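Long-range contacts in CpuTA1 (Curtobacterium pusillum, PDB 5K3W), which binds pyridoxal-5'-phosphate and is a member of the class IV aminotransferase family: residues T5-T10 and A30-A35; I59-G64 and L114-I119; R150-D155 and R186-R191; R222-D227 and R253-D258; Q236-D241 and A298-R303. All coordinates share one frame; numbering follows the deposited sequence.

Interaction 1 (T5-T10 and A30-A35); sequences TLLTVT and AGFVLA
Three main-chain hydrogen bonds join Thr5-Thr10 to Ala30-Ala35 as antiparallel strands. Thr8 is gripped twice by Val33: Thr8 N donates to Val33 O at 2.9 Å, nearly along the C=O axis, and Val33 N returns a bond to Thr8 O at 3.1 Å, in the carbonyl plane. Further on, Ala35 N reaches Leu6 O at 2.9 Å, from above the carbonyl plane. Beside it a water bridges the strands, donating to Ala35 O and accepting from Leu6 N. At the other end Thr10 N makes a weak, bent bond to Gly31 O. Gly31 has a positive phi of 92°, where a side chain would jam against the preceding carbonyl oxygen, so glycine suits the turn into the strand.

Leu7, Val9, Phe32 and Leu34 share one face of the sheet. Leu7 has CG anti to its carbonyl carbon (chi1 -68°), and its CD2 is the meeting point: it lies 3.5 Å from Leu34 CD2, the two leucines side by side and pointing the same way, and 3.8 Å from Phe32 CD1. Thr5 CG2 crosses obliquely onto the same Leu34 methyl, while Thr5 OG1 turns to Asp103 and Arg107. On the other face the small CB of Ala35 fits beside Thr8 OG1, 3.6 Å away, and Leu6 CD2.

Strand 32-35 is an outermost strand of its antiparallel sheet within this chain; strand 5-9 bonds on its other side to strand 131-138, while helix 90-108 packs against Phe32 and Leu34.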
# COMPACT_ATOMS: atom_id res chain seq x y z
N THR A 5 17.68 -17.56 0.79
CA THR A 5 16.80 -18.66 0.43
C THR A 5 15.43 -18.10 0.10
O THR A 5 14.99 -17.12 0.72
CB THR A 5 16.66 -19.67 1.58
OG1 THR A 5 17.91 -20.31 1.84
CG2 THR A 5 15.64 -20.74 1.22
N LEU A 6 14.78 -18.71 -0.89
CA LEU A 6 13.42 -18.35 -1.26
C LEU A 6 12.58 -19.62 -1.36
O LEU A 6 13.01 -20.61 -1.96
CB LEU A 6 13.37 -17.60 -2.61
CG LEU A 6 11.94 -17.32 -3.13
CD1 LEU A 6 11.16 -16.38 -2.21
CD2 LEU A 6 11.93 -16.80 -4.53
N LEU A 7 11.38 -19.58 -0.78
CA LEU A 7 10.42 -20.67 -0.89
C LEU A 7 9.13 -20.11 -1.47
O LEU A 7 8.59 -19.13 -0.96
CB LEU A 7 10.15 -21.31 0.47
CG LEU A 7 11.31 -22.09 1.10
CD1 LEU A 7 11.27 -21.95 2.60
CD2 LEU A 7 11.27 -23.56 0.71
N THR A 8 8.68 -20.72 -2.56
CA THR A 8 7.35 -20.46 -3.08
C THR A 8 6.35 -21.26 -2.26
O THR A 8 6.49 -22.48 -2.16
CB THR A 8 7.26 -20.86 -4.54
OG1 THR A 8 8.26 -20.17 -5.28
CG2 THR A 8 5.89 -20.52 -5.11
N VAL A 9 5.37 -20.60 -1.67
CA VAL A 9 4.32 -21.28 -0.94
C VAL A 9 3.18 -21.57 -1.92
O VAL A 9 2.47 -20.65 -2.36
CB VAL A 9 3.84 -20.46 0.26
CG1 VAL A 9 2.73 -21.21 1.00
CG2 VAL A 9 5.02 -20.16 1.20
N THR A 10 3.03 -22.83 -2.30
CA THR A 10 1.99 -23.19 -3.27
C THR A 10 0.65 -23.52 -2.63
O THR A 10 -0.33 -23.72 -3.34
CB THR A 10 2.44 -24.37 -4.12
OG1 THR A 10 2.67 -25.50 -3.26
CG2 THR A 10 3.72 -24.04 -4.87
N ALA A 30 4.47 -30.67 0.38
CA ALA A 30 4.47 -29.94 1.64
C ALA A 30 3.77 -28.59 1.53
O ALA A 30 3.57 -27.94 2.56
CB ALA A 30 5.90 -29.73 2.13
N GLY A 31 3.39 -28.15 0.34
CA GLY A 31 2.81 -26.84 0.17
C GLY A 31 3.81 -25.76 -0.14
O GLY A 31 3.41 -24.58 -0.22
N PHE A 32 5.08 -26.11 -0.34
CA PHE A 32 6.11 -25.13 -0.66
C PHE A 32 7.27 -25.86 -1.31
O PHE A 32 7.49 -27.06 -1.07
CB PHE A 32 6.56 -24.37 0.59
CG PHE A 32 7.08 -25.27 1.68
CD1 PHE A 32 8.38 -25.77 1.63
CD2 PHE A 32 6.26 -25.64 2.73
CE1 PHE A 32 8.85 -26.61 2.63
CE2 PHE A 32 6.71 -26.49 3.72
CZ PHE A 32 8.01 -26.98 3.67
N VAL A 33 8.05 -25.13 -2.10
CA VAL A 33 9.23 -25.65 -2.77
C VAL A 33 10.26 -24.53 -2.87
O VAL A 33 9.91 -23.36 -2.98
CB VAL A 33 8.91 -26.21 -4.17
CG1 VAL A 33 7.83 -27.29 -4.09
CG2 VAL A 33 8.45 -25.08 -5.09
N LEU A 34 11.53 -24.90 -2.84
CA LEU A 34 12.59 -23.92 -3.00
C LEU A 34 12.54 -23.29 -4.39
O LEU A 34 12.14 -23.93 -5.37
CB LEU A 34 13.96 -24.57 -2.78
CG LEU A 34 14.26 -24.99 -1.35
CD1 LEU A 34 15.44 -25.94 -1.34
CD2 LEU A 34 14.54 -23.78 -0.47
N ALA A 35 12.94 -22.02 -4.46
CA ALA A 35 13.07 -21.29 -5.72
C ALA A 35 14.28 -20.35 -5.63
O ALA A 35 14.81 -20.08 -4.55
CB ALA A 35 11.78 -20.51 -6.04
O HOH W 1 16.48 -20.58 -2.32

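Interaction 2 (I59-G64 and L114-I119)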
# COMPACT_ATOMS: atom_id res chain seq x y z
N ILE A 59 10.26 -11.75 10.68
CA ILE A 59 10.56 -12.54 11.87
C ILE A 59 12.07 -12.66 12.04
O ILE A 59 12.77 -13.16 11.15
CB ILE A 59 9.94 -13.94 11.78
CG1 ILE A 59 8.45 -13.84 11.42
CG2 ILE A 59 10.19 -14.70 13.07
CD1 ILE A 59 7.79 -15.18 10.99
N ALA A 60 12.58 -12.21 13.19
CA ALA A 60 14.00 -12.39 13.48
C ALA A 60 14.32 -13.87 13.68
O ALA A 60 13.56 -14.63 14.29
CB ALA A 60 14.39 -11.59 14.72
N VAL A 61 15.47 -14.29 13.15
CA VAL A 61 15.95 -15.66 13.31
C VAL A 61 17.31 -15.58 13.99
O VAL A 61 18.32 -15.24 13.36
CB VAL A 61 16.01 -16.42 11.97
CG1 VAL A 61 16.34 -17.88 12.22
CG2 VAL A 61 14.67 -16.31 11.23
N ILE A 62 17.32 -15.87 15.28
CA ILE A 62 18.50 -15.74 16.14
C ILE A 62 18.99 -17.14 16.46
O ILE A 62 18.23 -17.96 16.99
CB ILE A 62 18.17 -14.94 17.41
CG1 ILE A 62 17.63 -13.55 17.04
CG2 ILE A 62 19.41 -14.76 18.28
CD1 ILE A 62 18.64 -12.70 16.28
N ASP A 63 20.24 -17.43 16.11
CA ASP A 63 20.87 -18.73 16.37
C ASP A 63 20.03 -19.88 15.81
O ASP A 63 19.79 -20.89 16.47
CB ASP A 63 21.13 -18.92 17.86
CG ASP A 63 22.07 -20.10 18.15
OD1 ASP A 63 22.82 -20.51 17.23
OD2 ASP A 63 22.07 -20.61 19.30
N GLY A 64 19.57 -19.72 14.57
CA GLY A 64 18.73 -20.71 13.94
C GLY A 64 17.26 -20.71 14.35
O GLY A 64 16.46 -21.41 13.72
N LEU A 114 19.67 -13.48 11.26
CA LEU A 114 18.92 -13.57 10.02
C LEU A 114 17.50 -13.09 10.25
O LEU A 114 17.07 -12.83 11.39
CB LEU A 114 18.89 -15.01 9.49
CG LEU A 114 20.16 -15.84 9.55
CD1 LEU A 114 19.80 -17.27 9.16
CD2 LEU A 114 21.24 -15.29 8.64
N PHE A 115 16.75 -12.99 9.16
CA PHE A 115 15.32 -12.76 9.24
C PHE A 115 14.62 -13.60 8.19
O PHE A 115 15.21 -14.02 7.18
CB PHE A 115 14.99 -11.25 9.09
CG PHE A 115 15.22 -10.72 7.72
CD1 PHE A 115 16.49 -10.36 7.30
CD2 PHE A 115 14.16 -10.61 6.82
CE1 PHE A 115 16.72 -9.89 6.02
CE2 PHE A 115 14.37 -10.12 5.55
CZ PHE A 115 15.67 -9.77 5.14
N ALA A 116 13.35 -13.88 8.46
CA ALA A 116 12.45 -14.53 7.53
C ALA A 116 11.33 -13.55 7.24
O ALA A 116 10.82 -12.89 8.16
CB ALA A 116 11.89 -15.83 8.12
N LYS A 117 10.97 -13.44 5.98
CA LYS A 117 9.89 -12.55 5.56
C LYS A 117 8.81 -13.39 4.89
O LYS A 117 9.10 -14.17 3.98
CB LYS A 117 10.39 -11.46 4.61
CG LYS A 117 9.25 -10.59 4.05
CD LYS A 117 9.72 -9.20 3.62
CE LYS A 117 9.73 -8.25 4.80
NZ LYS A 117 10.14 -6.87 4.40
N LEU A 118 7.57 -13.22 5.35
CA LEU A 118 6.43 -13.94 4.81
C LEU A 118 5.57 -12.97 4.02
O LEU A 118 5.22 -11.90 4.52
CB LEU A 118 5.60 -14.59 5.93
CG LEU A 118 6.16 -15.71 6.82
CD1 LEU A 118 7.50 -15.34 7.48
CD2 LEU A 118 5.13 -16.10 7.89
N ILE A 119 5.22 -13.34 2.79
CA ILE A 119 4.45 -12.47 1.93
C ILE A 119 3.27 -13.24 1.36
O ILE A 119 3.46 -14.26 0.69
CB ILE A 119 5.32 -11.87 0.81
CG1 ILE A 119 6.34 -10.91 1.42
CG2 ILE A 119 4.45 -11.16 -0.22
CD1 ILE A 119 7.33 -10.38 0.45
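Ile59 and Leu118 meet at their branch ends: Ile59 CD1 comes to 3.5 Å from Leu118 CD1, and the two chains cross obliquely. The extended ethyl arm of Ile59 (chi2 167°) carries its methyl diagonally to this leucine, which lies beyond its directly paired residue, Ala116. The single methyl of Ala116 is a low point of that face, over which Val61 CG2 leans at 4.2 Å. Val61 also sets its CB against that of Leu114, 4.1 Å away, so the roots of these two side chains sit across from each other. On the opposite face Ala60 lies across from Phe115; the phenyl has CG in the crowded position between backbone N and carbonyl carbon (chi1 70°), and its ring leads away from the neighbouring strand.

Beneath this relief the backbones are held by two pairs of reciprocal hydrogen bonds. Ile59 N gives to Ala116 O at 2.8 Å, and Ala116 N answers to Ile59 O at 2.8 Å; Val61 and Leu114 repeat the exchange. Phe115 CA adds a CA-H...O contact to Ile59 O at 3.2 Å.

Helices 69-82 and 90-108 cover the Ile59, Val61, Leu114 and Leu118 face, where branched aliphatic residues suit a buried layer. The side chain of Ile59 is about 8 Å from the bound pyridoxal-5'-phosphate. The pair belongs to the helix-backed antiparallel sheet of the N-terminal part, consistent with the class IV aminotransferase fold.

Interaction 3 (R150-D155 and R186-R191)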
# COMPACT_ATOMS: atom_id res chain seq x y z
N ARG A 150 17.20 9.34 16.82
CA ARG A 150 16.39 10.55 16.90
C ARG A 150 15.06 10.33 16.18
O ARG A 150 15.01 9.78 15.08
CB ARG A 150 17.12 11.73 16.26
CG ARG A 150 18.49 12.01 16.85
CD ARG A 150 19.19 13.19 16.16
NE ARG A 150 18.44 14.45 16.22
CZ ARG A 150 18.46 15.29 17.25
NH1 ARG A 150 19.18 15.03 18.33
NH2 ARG A 150 17.74 16.40 17.21
N VAL A 151 13.97 10.78 16.81
CA VAL A 151 12.64 10.52 16.29
C VAL A 151 11.84 11.82 16.21
O VAL A 151 12.09 12.78 16.95
CB VAL A 151 11.91 9.46 17.15
CG1 VAL A 151 10.54 9.11 16.57
CG2 VAL A 151 12.77 8.20 17.28
N VAL A 152 10.87 11.86 15.31
CA VAL A 152 9.97 12.99 15.18
C VAL A 152 8.54 12.47 15.18
O VAL A 152 8.28 11.33 14.80
CB VAL A 152 10.25 13.82 13.90
CG1 VAL A 152 11.64 14.39 13.95
CG2 VAL A 152 10.10 12.95 12.66
N THR A 153 7.61 13.30 15.64
CA THR A 153 6.20 12.94 15.56
C THR A 153 5.60 13.47 14.26
O THR A 153 5.91 14.57 13.81
CB THR A 153 5.42 13.47 16.77
OG1 THR A 153 5.72 14.85 16.98
CG2 THR A 153 5.79 12.70 18.01
N LEU A 154 4.76 12.63 13.64
CA LEU A 154 4.11 12.94 12.37
C LEU A 154 2.63 12.57 12.44
O LEU A 154 2.25 11.53 12.99
CB LEU A 154 4.74 12.19 11.20
CG LEU A 154 6.17 12.52 10.79
CD1 LEU A 154 6.52 11.82 9.48
CD2 LEU A 154 6.40 14.04 10.69
N ASP A 155 1.81 13.44 11.87
CA ASP A 155 0.38 13.20 11.86
C ASP A 155 0.07 12.00 10.96
O ASP A 155 0.49 11.95 9.81
CB ASP A 155 -0.35 14.45 11.39
CG ASP A 155 -1.76 14.16 10.97
OD1 ASP A 155 -2.49 13.53 11.76
OD2 ASP A 155 -2.13 14.54 9.83
N ARG A 186 11.26 8.99 5.12
CA ARG A 186 11.95 10.00 4.33
C ARG A 186 11.71 11.39 4.90
O ARG A 186 12.62 12.23 4.89
CB ARG A 186 11.51 9.93 2.86
CG ARG A 186 11.96 8.65 2.13
CD ARG A 186 11.74 8.77 0.62
NE ARG A 186 10.34 9.02 0.26
CZ ARG A 186 9.42 8.06 0.14
NH1 ARG A 186 8.17 8.36 -0.19
NH2 ARG A 186 9.75 6.79 0.37
N GLU A 187 10.51 11.64 5.42
CA GLU A 187 10.26 12.92 6.09
C GLU A 187 11.13 13.07 7.34
O GLU A 187 11.69 14.15 7.58
CB GLU A 187 8.79 13.04 6.44
CG GLU A 187 8.48 14.22 7.32
CD GLU A 187 8.59 15.55 6.59
OE1 GLU A 187 8.67 15.55 5.34
OE2 GLU A 187 8.61 16.59 7.27
N ALA A 188 11.24 12.01 8.14
CA ALA A 188 12.09 12.08 9.33
C ALA A 188 13.53 12.37 8.94
O ALA A 188 14.21 13.18 9.58
CB ALA A 188 12.01 10.78 10.13
N ALA A 189 14.02 11.71 7.88
CA ALA A 189 15.39 11.94 7.43
C ALA A 189 15.60 13.39 7.01
O ALA A 189 16.62 14.00 7.34
CB ALA A 189 15.73 10.99 6.29
N ARG A 190 14.63 13.97 6.30
CA ARG A 190 14.73 15.39 5.98
C ARG A 190 14.92 16.22 7.24
O ARG A 190 15.71 17.17 7.24
CB ARG A 190 13.48 15.86 5.25
CG ARG A 190 13.47 15.55 3.80
CD ARG A 190 12.14 15.94 3.22
NE ARG A 190 11.79 15.00 2.17
CZ ARG A 190 10.71 14.23 2.17
NH1 ARG A 190 9.83 14.30 3.15
NH2 ARG A 190 10.52 13.41 1.15
N ARG A 191 14.20 15.89 8.31
CA ARG A 191 14.39 16.58 9.58
C ARG A 191 15.58 16.04 10.37
O ARG A 191 15.66 16.26 11.58
CB ARG A 191 13.12 16.51 10.41
CG ARG A 191 11.90 16.90 9.62
CD ARG A 191 10.67 16.78 10.49
NE ARG A 191 9.43 16.99 9.76
CZ ARG A 191 8.27 17.21 10.36
NH1 ARG A 191 8.22 17.25 11.70
NH2 ARG A 191 7.15 17.38 9.66
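A beta-alpha-beta crossover sets up this contact: helix 179-190 lies in the chain between the parallel neighbouring strands 149-155 and 195-199, and its C-terminal end packs over the first of them. Along the strand, Val152 is the first residue to touch the helix. Its CG2, held in the crowded position between backbone N and carbonyl carbon, meets Ala188 CB at 3.8 Å; the small alanine lets the helix settle near the sheet, and a branched valine suits both the strand and the buried seam. Thr153 points the other way, where its hydroxyl bonds to Asp282.

Leu154 turns back toward the helix and divides its two methyls between a pair of charged side chains. CD1 packs on the aliphatic part of Glu187, 3.8 Å from CG, crossing it obliquely. CD2 approaches Arg191 tip to tip and sits over one face of the guanidinium, offset toward its rim. Trp168 of the second subunit packs on Leu154, Glu187 and Arg191, so the seam also belongs to the dimer interface.

Glu187 bends at chi2 (71°), bringing its carboxylate between two arginines. Arg190 NH1 makes a weak bond to OE1, and Arg190 has a second partner in Asp84 of the second subunit. Arg191, extended from CG to NE, grips side-on, its NE lying 2.7 Å from Glu187 OE2 on the anti lone pair and its NH2 2.9 Å from that same oxygen.

Interaction 4 (R222-D227 and R253-D258); sequences RTPQTD and RRISAD
The backbones run parallel where Pro224 bridges Arg253: Gln225 N donates to Arg253 O at 2.8 Å from above the carbonyl plane, while Arg253 N makes a weaker, longer bond to Thr223 O. Proline has no N-H to give, but its CA approaches Arg253 O at 3.3 Å in a CA-H...O contact.

Two arginines stack beside this bridge. The guanidinium of Arg222 lies flat on that of Arg253, centres 3.8 Å apart and planes 28° apart, with Arg222 NE over the centre of the Arg253 group. Arg253 reaches there by bending at chi2 and chi3 from a crowded first torsion (58°). Two like charges so close should repel, and nearby acids probably offset this: Glu251 and Glu259 form salt bridges with Arg253 and long, weak ion pairs with Arg222.

Ile255 brings CD1 against the backbone at Thr223 and Pro224, 3.8 Å from Pro224 N and 3.9 Å from Arg222 CB, its extended arm suited to a buried place beside the proline ring. Gln225 crosses Arg254 obliquely, NE2 sitting over one face of the guanidinium at 3.5 Å from Arg254 NH2. The same NE2 donates to the syn lone pair of Asp227 OD1, which fixes the turn of the amide.

Ser256 then caps helix 257-261 through OG to Glu259 N. Strands 220-224 and 250-253, joined through helix 234-245, form a beta-alpha-beta crossover at one edge of a mixed sheet.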
# COMPACT_ATOMS: atom_id res chain seq x y z
N ARG A 222 4.58 1.71 29.70
CA ARG A 222 3.32 1.77 28.97
C ARG A 222 3.56 1.66 27.47
O ARG A 222 4.66 1.91 26.97
CB ARG A 222 2.58 3.08 29.24
CG ARG A 222 2.46 3.49 30.68
CD ARG A 222 1.75 4.81 30.74
NE ARG A 222 0.87 4.92 31.90
CZ ARG A 222 1.17 5.63 32.99
NH1 ARG A 222 2.33 6.29 33.06
NH2 ARG A 222 0.31 5.67 34.00
N THR A 223 2.49 1.32 26.75
CA THR A 223 2.49 1.20 25.30
C THR A 223 1.08 1.55 24.84
O THR A 223 0.12 1.23 25.55
CB THR A 223 2.87 -0.21 24.82
OG1 THR A 223 3.39 -0.15 23.49
CG2 THR A 223 1.66 -1.15 24.81
N PRO A 224 0.92 2.20 23.69
CA PRO A 224 -0.44 2.48 23.19
C PRO A 224 -1.23 1.19 23.04
O PRO A 224 -0.76 0.22 22.45
CB PRO A 224 -0.19 3.15 21.83
CG PRO A 224 1.20 3.72 21.91
CD PRO A 224 1.97 2.75 22.81
N GLN A 225 -2.45 1.19 23.59
CA GLN A 225 -3.28 -0.00 23.47
C GLN A 225 -3.61 -0.26 21.99
O GLN A 225 -3.70 0.66 21.19
CB GLN A 225 -4.54 0.14 24.32
CG GLN A 225 -5.52 1.21 23.90
CD GLN A 225 -6.73 1.28 24.83
OE1 GLN A 225 -6.59 1.48 26.04
NE2 GLN A 225 -7.92 1.11 24.27
N THR A 226 -3.75 -1.53 21.64
CA THR A 226 -3.60 -1.98 20.26
C THR A 226 -4.92 -2.11 19.50
O THR A 226 -4.94 -2.66 18.39
CB THR A 226 -2.84 -3.32 20.22
OG1 THR A 226 -3.66 -4.36 20.77
CG2 THR A 226 -1.56 -3.22 21.02
N ASP A 227 -6.02 -1.62 20.06
CA ASP A 227 -7.21 -1.40 19.26
C ASP A 227 -7.24 -0.00 18.63
O ASP A 227 -8.22 0.33 17.97
CB ASP A 227 -8.46 -1.61 20.11
CG ASP A 227 -8.53 -0.67 21.29
OD1 ASP A 227 -7.51 -0.02 21.60
OD2 ASP A 227 -9.60 -0.59 21.92
N ARG A 253 -2.72 1.45 27.25
CA ARG A 253 -3.66 2.55 27.43
C ARG A 253 -3.53 3.52 26.27
O ARG A 253 -2.66 3.38 25.40
CB ARG A 253 -3.41 3.26 28.76
CG ARG A 253 -2.01 3.78 28.87
CD ARG A 253 -2.01 5.21 29.35
NE ARG A 253 -2.51 5.33 30.71
CZ ARG A 253 -2.23 6.34 31.52
NH1 ARG A 253 -1.43 7.32 31.09
NH2 ARG A 253 -2.72 6.38 32.75
N ARG A 254 -4.43 4.50 26.26
CA ARG A 254 -4.30 5.63 25.37
C ARG A 254 -3.30 6.62 25.94
O ARG A 254 -3.38 6.99 27.11
CB ARG A 254 -5.64 6.32 25.16
CG ARG A 254 -6.65 5.39 24.58
CD ARG A 254 -7.80 6.11 23.92
NE ARG A 254 -8.80 5.11 23.59
CZ ARG A 254 -9.56 4.52 24.51
NH1 ARG A 254 -9.45 4.87 25.79
NH2 ARG A 254 -10.44 3.59 24.14
N ILE A 255 -2.36 7.03 25.11
CA ILE A 255 -1.28 7.91 25.49
C ILE A 255 -1.36 9.12 24.58
O ILE A 255 -1.04 9.04 23.38
CB ILE A 255 0.08 7.21 25.38
CG1 ILE A 255 0.04 5.92 26.21
CG2 ILE A 255 1.22 8.13 25.78
CD1 ILE A 255 1.30 5.07 26.13
N SER A 256 -1.81 10.24 25.11
CA SER A 256 -1.85 11.46 24.30
C SER A 256 -0.43 11.86 23.90
O SER A 256 0.55 11.56 24.60
CB SER A 256 -2.51 12.60 25.08
OG SER A 256 -1.61 13.13 26.04
N ALA A 257 -0.32 12.54 22.76
CA ALA A 257 0.98 13.07 22.35
C ALA A 257 1.61 13.93 23.45
O ALA A 257 2.84 13.99 23.56
CB ALA A 257 0.85 13.88 21.06
N ASP A 258 0.79 14.58 24.27
CA ASP A 258 1.33 15.37 25.38
C ASP A 258 2.04 14.49 26.40
O ASP A 258 3.17 14.76 26.79
CB ASP A 258 0.22 16.18 26.04
CG ASP A 258 0.68 17.56 26.45
OD1 ASP A 258 1.72 18.01 25.92
OD2 ASP A 258 0.02 18.19 27.31

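Interaction 5 (Q236-D241 and A298-R303); sequences QAAVFD and AYLLAR
Tyr299 swings its ring toward the other helix with CG anti to the backbone N (chi1 175°), whereas Arg303 starts from the crowded position between backbone N and carbonyl carbon (chi1 68°) and bends again at chi2 and chi3. Leu300, with CG anti to its carbonyl carbon, directs CD2 to Ala238 and Val239. Together the three form a patch that receives Ala238 where helices 234-245 and 290-307 pass at a steep angle, 113° between segment directions and 10.0 Å between their axes.

Ala238 is the centre of the contact. Its CB lies over one face of the Arg303 guanidinium, offset toward the rim and 3.3 Å from NE, and it also meets Leu300 CD2 at 3.9 Å. The single methyl of alanine lets the flat cation lie close to the helix. Val239 CG2 touches the same leucine methyl, crossing obliquely, so Leu300 fills the corner between two successive residues. Tyr299 CE2 approaches Ala238 O at 3.4 Å, and its OH lies beside Asp241 CB.

The polar ends meet through water: one molecule donates to Asp241 OD1 at 3.0 Å and is bonded to Tyr299 OH at 2.8 Å. Arg303 NH1 turns back to Leu300 O, 3.3 Å away, from above the carbonyl plane; Gln67 NE2 bonds to that oxygen too.

The chemistry is thus mixed: aliphatic packing holds the middle, the water couples acid to phenol, and the bond to Leu300 O helps fix the guanidinium. The side chain of Arg303 comes within about 7 Å of the bound pyridoxal-5'-phosphate, so its charge may contribute to the electrostatics there.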
# COMPACT_ATOMS: atom_id res chain seq x y z
N GLN A 236 7.02 -5.79 21.39
CA GLN A 236 6.45 -5.10 22.54
C GLN A 236 6.00 -6.07 23.62
O GLN A 236 6.22 -5.83 24.82
CB GLN A 236 5.29 -4.21 22.08
CG GLN A 236 4.51 -3.57 23.20
CD GLN A 236 3.40 -4.49 23.73
OE1 GLN A 236 2.56 -4.97 22.97
NE2 GLN A 236 3.40 -4.73 25.04
N ALA A 237 5.34 -7.16 23.23
CA ALA A 237 4.96 -8.15 24.24
C ALA A 237 6.20 -8.71 24.94
O ALA A 237 6.22 -8.84 26.17
CB ALA A 237 4.12 -9.27 23.62
N ALA A 238 7.25 -9.02 24.18
CA ALA A 238 8.45 -9.52 24.86
C ALA A 238 9.10 -8.43 25.70
O ALA A 238 9.76 -8.74 26.70
CB ALA A 238 9.45 -10.07 23.85
N VAL A 239 8.92 -7.16 25.33
CA VAL A 239 9.48 -6.08 26.14
C VAL A 239 8.73 -5.96 27.45
O VAL A 239 9.33 -5.70 28.50
CB VAL A 239 9.47 -4.75 25.38
CG1 VAL A 239 9.75 -3.60 26.36
CG2 VAL A 239 10.48 -4.77 24.26
N PHE A 240 7.41 -6.11 27.42
CA PHE A 240 6.67 -6.14 28.68
C PHE A 240 7.15 -7.28 29.56
O PHE A 240 7.29 -7.12 30.78
CB PHE A 240 5.17 -6.24 28.41
CG PHE A 240 4.51 -4.90 28.20
CD1 PHE A 240 5.28 -3.77 27.97
CD2 PHE A 240 3.14 -4.77 28.26
CE1 PHE A 240 4.69 -2.54 27.78
CE2 PHE A 240 2.54 -3.53 28.08
CZ PHE A 240 3.32 -2.42 27.84
N ASP A 241 7.43 -8.44 28.97
CA ASP A 241 7.92 -9.56 29.78
C ASP A 241 9.20 -9.18 30.49
O ASP A 241 9.37 -9.46 31.69
CB ASP A 241 8.11 -10.80 28.91
CG ASP A 241 6.79 -11.44 28.53
OD1 ASP A 241 6.79 -12.33 27.63
OD2 ASP A 241 5.76 -11.05 29.12
N ALA A 298 19.70 -7.59 25.10
CA ALA A 298 20.22 -8.92 25.40
C ALA A 298 19.10 -9.88 25.77
O ALA A 298 19.08 -11.03 25.32
CB ALA A 298 21.27 -8.83 26.52
N TYR A 299 18.12 -9.42 26.56
CA TYR A 299 16.94 -10.25 26.80
C TYR A 299 16.22 -10.54 25.50
O TYR A 299 15.87 -11.69 25.22
CB TYR A 299 15.99 -9.57 27.78
CG TYR A 299 14.69 -10.33 27.96
CD1 TYR A 299 14.57 -11.32 28.93
CD2 TYR A 299 13.59 -10.07 27.16
CE1 TYR A 299 13.39 -12.02 29.09
CE2 TYR A 299 12.41 -10.77 27.31
CZ TYR A 299 12.31 -11.74 28.28
OH TYR A 299 11.12 -12.45 28.45
N LEU A 300 15.96 -9.51 24.70
CA LEU A 300 15.21 -9.70 23.47
C LEU A 300 15.93 -10.67 22.53
O LEU A 300 15.28 -11.48 21.85
CB LEU A 300 14.97 -8.36 22.78
CG LEU A 300 14.04 -7.37 23.48
CD1 LEU A 300 14.13 -6.00 22.80
CD2 LEU A 300 12.62 -7.89 23.45
N LEU A 301 17.26 -10.60 22.47
CA LEU A 301 18.01 -11.48 21.56
C LEU A 301 18.03 -12.92 22.05
O LEU A 301 18.20 -13.84 21.23
CB LEU A 301 19.44 -10.97 21.38
CG LEU A 301 19.60 -9.73 20.51
CD1 LEU A 301 21.03 -9.23 20.52
CD2 LEU A 301 19.12 -9.99 19.08
N ALA A 302 17.87 -13.15 23.35
CA ALA A 302 18.06 -14.47 23.94
C ALA A 302 16.77 -15.17 24.32
O ALA A 302 16.84 -16.32 24.78
CB ALA A 302 18.94 -14.35 25.19
N ARG A 303 15.61 -14.53 24.17
CA ARG A 303 14.38 -15.08 24.73
C ARG A 303 13.99 -16.41 24.10
O ARG A 303 13.45 -17.29 24.78
CB ARG A 303 13.24 -14.07 24.59
CG ARG A 303 12.79 -13.80 23.17
CD ARG A 303 12.33 -12.37 23.04
NE ARG A 303 11.19 -12.22 22.14
CZ ARG A 303 11.20 -11.45 21.06
NH1 ARG A 303 12.28 -10.75 20.74
NH2 ARG A 303 10.11 -11.36 20.30
O HOH W 2 9.40 -13.10 26.36

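From the N terminus, interaction 1 closes a short loop without helix or strand, and interaction 2 a longer one containing two helices; both contribute to the same antiparallel sheet, their nearest atoms about 6 Å apart. Interaction 3 follows in series and joins a helix to a second sheet across the chain's centre. Interactions 4 and 5 cross, since 236-241 lies between 222-227 and 253-258 while 298-303 follows both. They touch where Thr223 meets Gln236 and Phe240. The C-terminal helix of interaction 5 also returns to interaction 2, with Ile62 CG2 against Leu301 O, tying the later part of the chain to the first sheet.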